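Local coordinates for protein probable ribonuclease HepT (Haemophilus influenzae, PDB 1JOG) that is probably the RNase toxin of a type VII toxin-antitoxin system, neutralised by its cognate antitoxin MntA, probably through AMPylation, at residues Lys62-Gln67 with Phe90-Asp95; Arg103-Ile108 with Met119-Gln124. One frame throughout, in Å; residues are numbered along the deposited sequence.

Contact 1. Residues Lys62-Gln67 with Phe90-Asp95; sequences KRQLQQ and FGLIGD
Q64, near the end of helix 36-68, lays the aliphatic part of its side chain against L92, in the loop that follows helix 80-89. CB of Q64 already lies 3.9 Å from L92 CD1. One atom further out, Q64 CG makes the closer approach to the same methyl, L92 CD1, at 3.5 Å. With CG anti to the backbone N (chi1 180°), the chain first heads across to the leucine; it then bends at chi2 (69°), and the amide turns off to a polar partner of its own, NE2 hydrogen-bonding to OD2 of D68 one turn along. L92 brings just that one methyl, CD1, to the glutamine; its side chain also packs on A87 of helix 80-89 and on L135, Q138 and L139 of helix 125-140. One residue along the helix, L65 points its CD2 methyl over the centre of one face of the F90 ring, a CH-pi arrangement whose spacing in the model is too short to be trusted. The loop gets its shape from a Schellman motif: G91, with positive phi, is the C-prime residue that ends helix 80-89, and L92 N bonds back to A87 O. F90 and L92, on the two sides of that glycine, both direct their CB toward helix 36-68, and G91 O adds a tie to Q138 NE2. No hydrogen bond crosses between 62-67 and 90-95, so what joins them is apolar packing, methyl on glutamine stem and methyl over ring, with the NH2 of Q64 bonded within its own helix, to D68.

Contact 2. Residues Arg103-Ile108 with Met119-Gln124; sequences RDMRNI and MAVYAQ
M105, a selenomethionine in this crystal, reaches from helix 96-106 to V121 and Q124 in segment 119-124. Its CE methyl reaches the valine, 4.1 Å from V121 CG1 and 3.7 Å from the backbone O of V121. CG stands anti to the backbone N (chi1 -156°), which carries the chain across, and the bend at chi3 (127°) turns CE to the valine. M105 SE rests against the aliphatic part of the glutamine, 3.6 Å from Q124 CB, and the two side chains run alongside each other, pointing opposite ways; the still shorter approach of Q124 OE1 to the selenium is doubtful. I108 adds a second, looser apolar touch, CG1 to V121 CG2 at 4.2 Å, so the valine offers one branch to each partner. Behind this shell, I108 N bonds to M105 O (2.9 Å), linking the two residues that meet V121, and Q124 N bonds to V121 O (3.1 Å) on the other side. The Q124 amide turns back to A120 O in a weak hydrogen bond. R106 points away, its NE in a salt bridge to E55; it is an active-site residue by similarity and opens the RX(4)HXY motif, to which I108 also belongs. The contact thus joins helix 96-106 to helix 115-123, with most of the motif in the connection between them. M105 also packs on F50 of helix 36-68, while Y122 leans from helix 115-123 onto V22 and I25 of helix 8-26.

Contacts 1 and 2 lie on opposite sides of the chain's centre, their own centres about 23 Å apart and their nearest atoms about 10 Å apart, without touching. Both are partly buried. Contact 1 is the more peripheral and sets a loop against the end of the long helix 36-68; contact 2, nearer the middle, joins segments of helices 96-106 and 115-123. Helix 96-106 connects them in sequence, starting just after the loop of contact 1 and running into contact 2. Neither has a hydrogen bond across it, but contact 1 pairs leucines with a glutamine stem and an aromatic face, whereas contact 2 centres on a selenomethionine, in the segment that holds R106 of the probable active site, from which contact 1 is remote.

Contact 1. Residues Lys62-Gln67 with Phe90-Asp95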
# COMPACT_ATOMS: atom_id res chain seq x y z
N LYS A 62 16.36 10.97 -6.23
CA LYS A 62 16.67 10.64 -7.59
C LYS A 62 16.62 11.90 -8.46
O LYS A 62 17.60 12.26 -9.12
CB LYS A 62 15.67 9.62 -8.10
CG LYS A 62 16.18 8.92 -9.34
CD LYS A 62 15.26 7.78 -9.81
CE LYS A 62 15.53 7.44 -11.29
NZ LYS A 62 14.94 6.14 -11.75
N ARG A 63 15.50 12.60 -8.42
CA ARG A 63 15.43 13.78 -9.23
C ARG A 63 16.51 14.76 -8.85
O ARG A 63 16.96 15.51 -9.69
CB ARG A 63 14.09 14.48 -9.11
CG ARG A 63 13.40 14.65 -10.44
CD ARG A 63 11.94 15.06 -10.27
NE ARG A 63 11.81 16.14 -9.28
CZ ARG A 63 10.62 16.60 -8.90
NH1 ARG A 63 9.49 16.06 -9.43
NH2 ARG A 63 10.56 17.58 -7.98
N GLN A 64 16.95 14.74 -7.60
CA GLN A 64 17.96 15.69 -7.14
C GLN A 64 19.27 15.40 -7.83
O GLN A 64 19.86 16.28 -8.38
CB GLN A 64 18.12 15.58 -5.64
CG GLN A 64 19.13 16.50 -5.04
CD GLN A 64 18.71 17.93 -5.09
OE1 GLN A 64 17.52 18.22 -5.13
NE2 GLN A 64 19.67 18.84 -5.07
N LEU A 65 19.69 14.15 -7.83
CA LEU A 65 20.92 13.71 -8.44
C LEU A 65 20.86 13.76 -9.96
O LEU A 65 21.88 13.96 -10.61
CB LEU A 65 21.24 12.28 -7.97
CG LEU A 65 21.38 12.34 -6.43
CD1 LEU A 65 21.11 10.98 -5.80
CD2 LEU A 65 22.76 12.93 -5.99
N GLN A 66 19.65 13.57 -10.49
CA GLN A 66 19.33 13.55 -11.93
C GLN A 66 19.38 14.94 -12.58
O GLN A 66 19.67 15.06 -13.74
CB GLN A 66 17.94 12.95 -12.07
CG GLN A 66 17.48 12.46 -13.40
CD GLN A 66 16.23 11.60 -13.21
OE1 GLN A 66 15.32 11.97 -12.45
NE2 GLN A 66 16.17 10.45 -13.89
N GLN A 67 19.09 15.96 -11.79
CA GLN A 67 19.08 17.34 -12.22
C GLN A 67 20.35 18.03 -11.71
O GLN A 67 20.81 19.00 -12.30
CB GLN A 67 17.92 18.12 -11.58
CG GLN A 67 16.44 17.72 -11.91
CD GLN A 67 15.43 18.71 -11.24
OE1 GLN A 67 15.85 19.65 -10.57
NE2 GLN A 67 14.13 18.49 -11.42
N PHE A 90 25.92 13.81 -1.42
CA PHE A 90 25.36 15.15 -1.38
C PHE A 90 24.88 15.49 0.01
O PHE A 90 24.27 16.53 0.18
CB PHE A 90 24.21 15.31 -2.37
CG PHE A 90 24.62 15.15 -3.83
CD1 PHE A 90 25.67 14.29 -4.20
CD2 PHE A 90 23.92 15.83 -4.84
CE1 PHE A 90 26.03 14.10 -5.57
CE2 PHE A 90 24.26 15.66 -6.21
CZ PHE A 90 25.32 14.78 -6.58
N GLY A 91 25.15 14.63 1.02
CA GLY A 91 24.69 14.99 2.39
C GLY A 91 23.16 15.17 2.43
O GLY A 91 22.65 15.98 3.21
N LEU A 92 22.42 14.43 1.57
CA LEU A 92 20.95 14.48 1.54
C LEU A 92 20.45 13.55 2.68
O LEU A 92 19.51 13.86 3.34
CB LEU A 92 20.42 14.02 0.18
CG LEU A 92 20.42 15.02 -1.02
CD1 LEU A 92 19.78 14.34 -2.32
CD2 LEU A 92 19.56 16.26 -0.68
N ILE A 93 21.14 12.45 2.91
CA ILE A 93 20.81 11.56 4.03
C ILE A 93 22.15 11.55 4.71
O ILE A 93 23.11 12.14 4.17
CB ILE A 93 20.44 10.10 3.57
CG1 ILE A 93 21.51 9.50 2.63
CG2 ILE A 93 19.05 10.20 2.91
CD1 ILE A 93 21.39 8.01 2.36
N GLY A 94 22.22 10.90 5.87
CA GLY A 94 23.48 10.85 6.59
C GLY A 94 23.86 9.44 6.96
O GLY A 94 25.01 9.15 7.29
N ASP A 95 22.87 8.54 6.91
CA ASP A 95 23.13 7.14 7.22
C ASP A 95 22.32 6.35 6.20
O ASP A 95 21.11 6.46 6.18
CB ASP A 95 22.65 6.83 8.66
CG ASP A 95 23.09 5.46 9.16
OD1 ASP A 95 23.57 5.44 10.31
OD2 ASP A 95 22.95 4.42 8.45

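Contact 2. Residues Arg103-Ile108 with Met119-Gln124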
# COMPACT_ATOMS: atom_id res chain seq x y z
N ARG A 103 13.76 0.21 3.10
CA ARG A 103 13.31 -0.59 1.99
C ARG A 103 12.91 -2.04 2.46
O ARG A 103 11.89 -2.56 2.04
CB ARG A 103 14.41 -0.65 0.92
CG ARG A 103 13.88 -1.42 -0.24
CD ARG A 103 14.77 -1.41 -1.46
NE ARG A 103 15.98 -2.14 -1.19
CZ ARG A 103 16.82 -2.54 -2.13
NH1 ARG A 103 16.56 -2.27 -3.40
NH2 ARG A 103 17.93 -3.18 -1.77
N ASP A 104 13.76 -2.72 3.27
CA ASP A 104 13.39 -4.06 3.77
C ASP A 104 11.98 -3.90 4.45
O ASP A 104 11.05 -4.64 4.17
CB ASP A 104 14.42 -4.62 4.75
CG ASP A 104 15.88 -4.77 4.15
OD1 ASP A 104 16.13 -5.09 2.93
OD2 ASP A 104 16.82 -4.58 4.98
N MSE A 105 11.81 -2.86 5.22
CA MSE A 105 10.52 -2.56 5.82
C MSE A 105 9.51 -2.41 4.64
O MSE A 105 8.46 -3.12 4.57
CB MSE A 105 10.65 -1.26 6.60
CG MSE A 105 9.68 -1.01 7.71
SE MSE A 105 10.26 0.58 8.65
CE MSE A 105 8.65 1.70 8.65
N ARG A 106 9.83 -1.52 3.69
CA ARG A 106 8.87 -1.37 2.61
C ARG A 106 8.48 -2.65 1.89
O ARG A 106 7.28 -2.81 1.61
CB ARG A 106 9.22 -0.35 1.55
CG ARG A 106 7.94 -0.27 0.70
CD ARG A 106 7.92 0.73 -0.33
NE ARG A 106 6.64 0.75 -1.04
CZ ARG A 106 5.89 -0.33 -1.21
NH1 ARG A 106 6.24 -1.53 -0.73
NH2 ARG A 106 4.82 -0.23 -1.96
N ASN A 107 9.45 -3.53 1.62
CA ASN A 107 9.23 -4.83 0.95
C ASN A 107 8.49 -5.86 1.79
O ASN A 107 8.34 -6.95 1.31
CB ASN A 107 10.52 -5.50 0.55
CG ASN A 107 11.37 -4.65 -0.49
OD1 ASN A 107 10.82 -4.00 -1.38
ND2 ASN A 107 12.71 -4.71 -0.37
N ILE A 108 8.10 -5.56 3.04
CA ILE A 108 7.30 -6.54 3.79
C ILE A 108 5.93 -5.95 4.13
O ILE A 108 5.09 -6.62 4.74
CB ILE A 108 8.01 -6.99 5.13
CG1 ILE A 108 8.31 -5.80 6.04
CG2 ILE A 108 9.21 -7.76 4.74
CD1 ILE A 108 9.17 -6.09 7.19
N MSE A 119 2.04 -4.33 13.38
CA MSE A 119 2.40 -3.57 14.61
C MSE A 119 3.93 -3.35 14.56
O MSE A 119 4.47 -2.29 14.92
CB MSE A 119 2.12 -4.40 15.89
CG MSE A 119 0.61 -4.63 16.24
SE MSE A 119 -0.43 -3.02 16.25
CE MSE A 119 0.54 -1.78 17.34
N ALA A 120 4.63 -4.39 14.12
CA ALA A 120 6.08 -4.33 14.07
C ALA A 120 6.52 -3.22 13.09
O ALA A 120 7.44 -2.45 13.39
CB ALA A 120 6.63 -5.69 13.67
N VAL A 121 5.84 -3.10 11.96
CA VAL A 121 6.24 -2.08 11.02
C VAL A 121 5.83 -0.71 11.56
O VAL A 121 6.55 0.29 11.41
CB VAL A 121 5.61 -2.37 9.62
CG1 VAL A 121 5.68 -1.13 8.70
CG2 VAL A 121 6.34 -3.54 9.00
N TYR A 122 4.70 -0.65 12.24
CA TYR A 122 4.25 0.66 12.69
C TYR A 122 5.17 1.23 13.76
O TYR A 122 5.47 2.40 13.80
CB TYR A 122 2.82 0.56 13.17
CG TYR A 122 2.25 1.86 13.71
CD1 TYR A 122 1.69 2.80 12.85
CD2 TYR A 122 2.38 2.20 15.07
CE1 TYR A 122 1.28 4.10 13.32
CE2 TYR A 122 1.96 3.49 15.58
CZ TYR A 122 1.41 4.44 14.68
OH TYR A 122 0.95 5.68 15.10
N ALA A 123 5.63 0.35 14.62
CA ALA A 123 6.53 0.74 15.68
C ALA A 123 7.82 1.42 15.12
O ALA A 123 8.53 2.14 15.81
CB ALA A 123 6.93 -0.53 16.47
N GLN A 124 8.17 1.12 13.88
CA GLN A 124 9.38 1.66 13.30
C GLN A 124 9.12 3.03 12.68
O GLN A 124 10.07 3.69 12.29
CB GLN A 124 9.94 0.66 12.21
CG GLN A 124 10.24 -0.77 12.67
CD GLN A 124 10.66 -1.76 11.52
OE1 GLN A 124 11.28 -1.36 10.54
NE2 GLN A 124 10.34 -3.05 11.69